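Local atomic coordinates of triabin (Triatoma pallidipennis, PDB entry 1AVG), a protein that inhibits thrombin by forming a non-covalent one-to-one complex with it, inhibiting fibrin formation and thrombin-induced platelet aggregation while barely suppressing its amidolytic activity. Residues C[79-84]-C[91-96]; C[38-43]-C[65-70]. All blocks are in the same frame, centred on the assembly; numbering follows the deposited sequence.

Contact 1 (C[79-84]-C[91-96]); sequences QYSFKC and EFEADF
The Phe92 ring receives Cys84 on one face: CB sits 3.5 Å from Phe92 CZ, offset toward the rim, and SG follows obliquely in a sulfur-aromatic contact. Phe92 CG occupies the crowded position between its own N and carbonyl carbon (chi1 66°), which swings the ring back across Cys84, itself tied by a disulfide to Cys69. Further along the same side, the rings of Phe82 and Phe96 meet with their planes at 41°, Phe82 CE1 lying 3.8 Å from Phe96 CD2, an oblique packing. Ala94 O lies at the edge of the Phe82 ring, and the Phe96 carbonyl oxygen near the plane of the Tyr80 ring, at its edge.

The backbones run antiparallel, and three hydrogen-bonded pairs, Tyr80 with Phe96, Phe82 with Ala94 and Cys84 with Phe92, each exchange two N-H...O bonds. Phe82 N to Ala94 O, at 2.7 Å, points nearly along the C=O axis; Phe92 N to Cys84 O, 3.2 Å, is the most bent at 146°. The other side of the ladder is polar. Ser81 OG donates to Asp95 OD1 over 2.9 Å, approaching from above the carboxylate plane. The Gln79 chain, with CG anti to its N, crosses Asp95 obliquely, its OE1 3.5 Å from Asp95 CB. Glu93 and Asp95 put two carboxylates on this polar face.

Phe21, Phe42, Phe67 and Phe115 extend the aromatic side. This is an antiparallel beta hairpin of the calycin fold, in which alternation places Phe82, Cys84, Phe92, Ala94 and Phe96 on the face toward the barrel interior and Ser81, Lys83, Glu93 and Asp95 on the other.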
loop_
_atom_site.group_PDB
_atom_site.type_symbol
_atom_site.label_atom_id
_atom_site.label_comp_id
_atom_site.label_asym_id
_atom_site.label_seq_id
_atom_site.Cartn_x
_atom_site.Cartn_y
_atom_site.Cartn_z
ATOM N N GLN C 79 -8.091 -15.895 -21.106
ATOM C CA GLN C 79 -7.306 -16.810 -20.289
ATOM C C GLN C 79 -6.307 -17.587 -21.141
ATOM O O GLN C 79 -6.598 -17.956 -22.282
ATOM C CB GLN C 79 -8.263 -17.772 -19.578
ATOM C CG GLN C 79 -7.739 -18.414 -18.313
ATOM C CD GLN C 79 -8.852 -19.021 -17.462
ATOM O OE1 GLN C 79 -8.723 -19.145 -16.242
ATOM N NE2 GLN C 79 -9.948 -19.407 -18.105
ATOM N N TYR C 80 -5.107 -17.771 -20.604
ATOM C CA TYR C 80 -4.053 -18.506 -21.290
ATOM C C TYR C 80 -3.892 -19.834 -20.568
ATOM O O TYR C 80 -3.513 -19.862 -19.399
ATOM C CB TYR C 80 -2.750 -17.705 -21.272
ATOM C CG TYR C 80 -2.847 -16.418 -22.061
ATOM C CD1 TYR C 80 -3.718 -15.402 -21.669
ATOM C CD2 TYR C 80 -2.110 -16.237 -23.228
ATOM C CE1 TYR C 80 -3.861 -14.242 -22.420
ATOM C CE2 TYR C 80 -2.242 -15.079 -23.988
ATOM C CZ TYR C 80 -3.122 -14.084 -23.578
ATOM O OH TYR C 80 -3.266 -12.938 -24.330
ATOM N N SER C 81 -4.257 -20.920 -21.241
ATOM C CA SER C 81 -4.184 -22.256 -20.660
ATOM C C SER C 81 -2.997 -23.074 -21.159
ATOM O O SER C 81 -2.657 -23.026 -22.342
ATOM C CB SER C 81 -5.484 -23.003 -20.950
ATOM O OG SER C 81 -6.606 -22.243 -20.533
ATOM N N PHE C 82 -2.379 -23.833 -20.258
ATOM C CA PHE C 82 -1.230 -24.667 -20.596
ATOM C C PHE C 82 -1.361 -26.064 -20.007
ATOM O O PHE C 82 -1.894 -26.235 -18.907
ATOM C CB PHE C 82 0.063 -24.048 -20.063
ATOM C CG PHE C 82 0.377 -22.705 -20.640
ATOM C CD1 PHE C 82 -0.207 -21.556 -20.120
ATOM C CD2 PHE C 82 1.260 -22.584 -21.709
ATOM C CE1 PHE C 82 0.085 -20.297 -20.658
ATOM C CE2 PHE C 82 1.557 -21.333 -22.253
ATOM C CZ PHE C 82 0.967 -20.186 -21.727
ATOM N N LYS C 83 -0.922 -27.061 -20.771
ATOM C CA LYS C 83 -0.925 -28.446 -20.316
ATOM C C LYS C 83 0.531 -28.727 -20.014
ATOM O O LYS C 83 1.403 -28.469 -20.844
ATOM C CB LYS C 83 -1.430 -29.414 -21.395
ATOM C CG LYS C 83 -2.932 -29.325 -21.666
ATOM C CD LYS C 83 -3.439 -30.545 -22.430
ATOM C CE LYS C 83 -3.521 -31.765 -21.531
ATOM N NZ LYS C 83 -4.547 -31.575 -20.466
ATOM N N CYS C 84 0.797 -29.191 -18.803
ATOM C CA CYS C 84 2.157 -29.470 -18.391
ATOM C C CYS C 84 2.374 -30.958 -18.161
ATOM O O CYS C 84 1.493 -31.640 -17.646
ATOM C CB CYS C 84 2.476 -28.657 -17.137
ATOM S SG CYS C 84 2.313 -26.847 -17.372
ATOM N N GLU C 91 1.566 -34.450 -15.176
ATOM C CA GLU C 91 0.501 -33.803 -15.946
ATOM C C GLU C 91 -0.604 -33.108 -15.141
ATOM O O GLU C 91 -1.157 -33.649 -14.177
ATOM C CB GLU C 91 -0.104 -34.779 -16.955
ATOM C CG GLU C 91 0.941 -35.353 -17.907
ATOM C CD GLU C 91 0.360 -36.201 -19.026
ATOM O OE1 GLU C 91 -0.879 -36.397 -19.062
ATOM O OE2 GLU C 91 1.156 -36.667 -19.876
ATOM N N PHE C 92 -0.909 -31.887 -15.559
ATOM C CA PHE C 92 -1.929 -31.052 -14.937
ATOM C C PHE C 92 -2.115 -29.857 -15.855
ATOM O O PHE C 92 -1.260 -29.572 -16.692
ATOM C CB PHE C 92 -1.458 -30.558 -13.557
ATOM C CG PHE C 92 -0.270 -29.616 -13.608
ATOM C CD1 PHE C 92 -0.450 -28.249 -13.797
ATOM C CD2 PHE C 92 1.026 -30.102 -13.494
ATOM C CE1 PHE C 92 0.640 -27.383 -13.877
ATOM C CE2 PHE C 92 2.126 -29.241 -13.571
ATOM C CZ PHE C 92 1.929 -27.882 -13.764
ATOM N N GLU C 93 -3.231 -29.162 -15.721
ATOM C CA GLU C 93 -3.442 -27.984 -16.539
ATOM C C GLU C 93 -3.261 -26.756 -15.656
ATOM O O GLU C 93 -3.576 -26.778 -14.457
ATOM C CB GLU C 93 -4.837 -27.975 -17.166
ATOM C CG GLU C 93 -5.053 -26.800 -18.127
ATOM C CD GLU C 93 -6.519 -26.513 -18.434
ATOM O OE1 GLU C 93 -7.314 -26.337 -17.480
ATOM O OE2 GLU C 93 -6.869 -26.432 -19.632
ATOM N N ALA C 94 -2.718 -25.705 -16.252
ATOM C CA ALA C 94 -2.498 -24.450 -15.558
ATOM C C ALA C 94 -3.079 -23.335 -16.416
ATOM O O ALA C 94 -2.770 -23.234 -17.607
ATOM C CB ALA C 94 -1.006 -24.222 -15.332
ATOM N N ASP C 95 -3.984 -22.558 -15.830
ATOM C CA ASP C 95 -4.608 -21.438 -16.526
ATOM C C ASP C 95 -4.144 -20.162 -15.844
ATOM O O ASP C 95 -4.089 -20.116 -14.614
ATOM C CB ASP C 95 -6.135 -21.554 -16.457
ATOM C CG ASP C 95 -6.650 -22.874 -17.024
ATOM O OD1 ASP C 95 -6.030 -23.403 -17.964
ATOM O OD2 ASP C 95 -7.671 -23.391 -16.529
ATOM N N PHE C 96 -3.727 -19.172 -16.632
ATOM C CA PHE C 96 -3.263 -17.889 -16.093
ATOM C C PHE C 96 -4.187 -16.729 -16.461
ATOM O O PHE C 96 -4.494 -16.532 -17.641
ATOM C CB PHE C 96 -1.886 -17.522 -16.648
ATOM C CG PHE C 96 -0.805 -18.510 -16.351
ATOM C CD1 PHE C 96 -0.819 -19.264 -15.185
ATOM C CD2 PHE C 96 0.253 -18.666 -17.244
ATOM C CE1 PHE C 96 0.209 -20.160 -14.913
ATOM C CE2 PHE C 96 1.283 -19.555 -16.984
ATOM C CZ PHE C 96 1.263 -20.306 -15.814
#

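Contact 2 (C[38-43]-C[65-70]); sequences VCQKFT and VKFQCN
Val38 begins the pairing with its two methyl branches: CG1 lies 3.7 Å from Phe67 CE1, while CG2 comes to the edge of the same ring, in its plane. The Cys39 carbonyl accepts the N-H of Phe67, and the side chain of Cys39 turns to the other face, where a disulfide joins it to Cys142. Gln40 runs alongside Phe67, pointing the same way, its CG 3.9 Å from Phe67 CB.

Lys41 bonds through both its N and its O, to Phe67 O (2.9 Å from the N) and to Cys69 N, the two residues flanking Gln68; both bonds lie nearly along the C=O axis. Its extended side chain crosses the bent Lys66 obliquely, so that the two ammonium groups lie close, and Lys41 NZ also makes a weak hydrogen bond to Cys142 O. Gln68, bent at chi2, lays NE2 against Lys41 CB.

Phe42 presents one ring face to Cys69, whose CB stands over its centre, with SG 3.8 Å from Phe42 CZ. Thr43 N bonds Cys69 O through a bent bond (137°), and Thr43 CG2, in the crowded position, lies beside Cys69 O and Asn70 ND2. Cys39, Lys41 and Thr43 thus bond the flanking Phe67 and Cys69, as parallel strands do. Classical lipocalin barrels are antiparallel and up-and-down; here strand 37-43 lies between 51-56 and 66-71, a reordered calycin barrel.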
loop_
_atom_site.group_PDB
_atom_site.type_symbol
_atom_site.label_atom_id
_atom_site.label_comp_id
_atom_site.label_asym_id
_atom_site.label_seq_id
_atom_site.Cartn_x
_atom_site.Cartn_y
_atom_site.Cartn_z
ATOM N N VAL C 38 11.082 -26.333 -8.644
ATOM C CA VAL C 38 10.650 -27.050 -9.842
ATOM C C VAL C 38 10.723 -26.106 -11.064
ATOM O O VAL C 38 10.249 -24.978 -11.001
ATOM C CB VAL C 38 9.211 -27.591 -9.616
ATOM C CG1 VAL C 38 8.264 -27.140 -10.697
ATOM C CG2 VAL C 38 9.222 -29.097 -9.520
ATOM N N CYS C 39 11.382 -26.523 -12.140
ATOM C CA CYS C 39 11.468 -25.673 -13.326
ATOM C C CYS C 39 10.453 -26.089 -14.379
ATOM O O CYS C 39 10.388 -27.256 -14.772
ATOM C CB CYS C 39 12.863 -25.698 -13.953
ATOM S SG CYS C 39 12.946 -24.756 -15.518
ATOM N N GLN C 40 9.673 -25.119 -14.843
ATOM C CA GLN C 40 8.650 -25.353 -15.852
ATOM C C GLN C 40 9.017 -24.561 -17.090
ATOM O O GLN C 40 9.269 -23.361 -17.002
ATOM C CB GLN C 40 7.289 -24.883 -15.337
ATOM C CG GLN C 40 6.829 -25.600 -14.083
ATOM C CD GLN C 40 5.860 -24.786 -13.252
ATOM O OE1 GLN C 40 5.685 -25.045 -12.063
ATOM N NE2 GLN C 40 5.217 -23.805 -13.867
ATOM N N LYS C 41 9.079 -25.230 -18.233
ATOM C CA LYS C 41 9.401 -24.563 -19.481
ATOM C C LYS C 41 8.124 -24.396 -20.269
ATOM O O LYS C 41 7.420 -25.363 -20.542
ATOM C CB LYS C 41 10.445 -25.359 -20.252
ATOM C CG LYS C 41 11.781 -25.332 -19.537
ATOM C CD LYS C 41 12.730 -26.442 -19.949
ATOM C CE LYS C 41 14.004 -26.340 -19.119
ATOM N NZ LYS C 41 14.999 -27.405 -19.393
ATOM N N PHE C 42 7.774 -23.143 -20.530
ATOM C CA PHE C 42 6.563 -22.808 -21.262
ATOM C C PHE C 42 6.845 -22.463 -22.715
ATOM O O PHE C 42 7.866 -21.854 -23.048
ATOM C CB PHE C 42 5.829 -21.631 -20.596
ATOM C CG PHE C 42 5.092 -21.999 -19.343
ATOM C CD1 PHE C 42 5.779 -22.346 -18.182
ATOM C CD2 PHE C 42 3.709 -22.010 -19.320
ATOM C CE1 PHE C 42 5.095 -22.702 -17.019
ATOM C CE2 PHE C 42 3.016 -22.365 -18.162
ATOM C CZ PHE C 42 3.714 -22.713 -17.008
ATOM N N THR C 43 5.926 -22.872 -23.573
ATOM C CA THR C 43 6.020 -22.593 -24.986
ATOM C C THR C 43 4.633 -22.139 -25.452
ATOM O O THR C 43 3.632 -22.861 -25.321
ATOM C CB THR C 43 6.590 -23.816 -25.770
ATOM O OG1 THR C 43 6.261 -23.722 -27.161
ATOM C CG2 THR C 43 6.083 -25.121 -25.198
ATOM N N VAL C 65 11.974 -32.552 -10.306
ATOM C CA VAL C 65 11.120 -32.765 -11.473
ATOM C C VAL C 65 11.018 -31.550 -12.401
ATOM O O VAL C 65 10.941 -30.411 -11.946
ATOM C CB VAL C 65 9.706 -33.185 -11.030
ATOM C CG1 VAL C 65 8.819 -33.381 -12.227
ATOM C CG2 VAL C 65 9.773 -34.465 -10.213
ATOM N N LYS C 66 11.035 -31.809 -13.706
ATOM C CA LYS C 66 10.928 -30.762 -14.717
ATOM C C LYS C 66 9.613 -30.919 -15.473
ATOM O O LYS C 66 9.172 -32.043 -15.717
ATOM C CB LYS C 66 12.077 -30.870 -15.706
ATOM C CG LYS C 66 13.439 -30.611 -15.119
ATOM C CD LYS C 66 14.444 -30.424 -16.230
ATOM C CE LYS C 66 14.142 -29.153 -17.028
ATOM N NZ LYS C 66 12.864 -29.133 -17.814
ATOM N N PHE C 67 8.996 -29.799 -15.848
ATOM C CA PHE C 67 7.731 -29.812 -16.582
ATOM C C PHE C 67 7.835 -29.104 -17.917
ATOM O O PHE C 67 8.451 -28.043 -18.014
ATOM C CB PHE C 67 6.632 -29.121 -15.785
ATOM C CG PHE C 67 6.302 -29.796 -14.500
ATOM C CD1 PHE C 67 7.006 -29.490 -13.344
ATOM C CD2 PHE C 67 5.296 -30.745 -14.442
ATOM C CE1 PHE C 67 6.711 -30.124 -12.151
ATOM C CE2 PHE C 67 4.997 -31.381 -13.257
ATOM C CZ PHE C 67 5.705 -31.073 -12.106
ATOM N N GLN C 68 7.265 -29.715 -18.949
ATOM C CA GLN C 68 7.235 -29.123 -20.281
ATOM C C GLN C 68 5.777 -28.749 -20.517
ATOM O O GLN C 68 4.907 -29.626 -20.548
ATOM C CB GLN C 68 7.734 -30.102 -21.347
ATOM C CG GLN C 68 9.200 -29.902 -21.752
ATOM C CD GLN C 68 9.469 -28.549 -22.426
ATOM O OE1 GLN C 68 8.549 -27.871 -22.893
ATOM N NE2 GLN C 68 10.739 -28.164 -22.489
ATOM N N CYS C 69 5.512 -27.445 -20.593
ATOM C CA CYS C 69 4.165 -26.937 -20.778
ATOM C C CYS C 69 3.959 -26.378 -22.166
ATOM O O CYS C 69 4.715 -25.523 -22.614
ATOM C CB CYS C 69 3.876 -25.837 -19.764
ATOM S SG CYS C 69 4.148 -26.304 -18.030
ATOM N N ASN C 70 2.889 -26.814 -22.816
ATOM C CA ASN C 70 2.571 -26.355 -24.156
ATOM C C ASN C 70 1.200 -25.707 -24.124
ATOM O O ASN C 70 0.275 -26.230 -23.491
ATOM C CB ASN C 70 2.574 -27.527 -25.136
ATOM C CG ASN C 70 3.533 -27.316 -26.292
ATOM O OD1 ASN C 70 4.357 -28.182 -26.591
ATOM N ND2 ASN C 70 3.427 -26.165 -26.959
#

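Contacts 1 and 2, centres about 11 Å apart, follow one another along the chain in reverse order of their numbers and meet where strands 66-71 and 80-86 lie side by side in the sheet. The disulfide Cys69 SG to Cys84 SG, 2.0 Å, joins them covalently. Beside it, Asn70 N and Lys83 O, 3.0 Å apart, probably share a backbone hydrogen bond. Phe42 of contact 2 packs against two rings of contact 1, Phe82 and Phe96: its CD2 is 3.5 Å from Phe82 CD2, and its CE2 is 3.5 Å from Phe96 CE2. The parallel pair and the hairpin thus line one continuous aromatic interior, while thrombin touches neither contact.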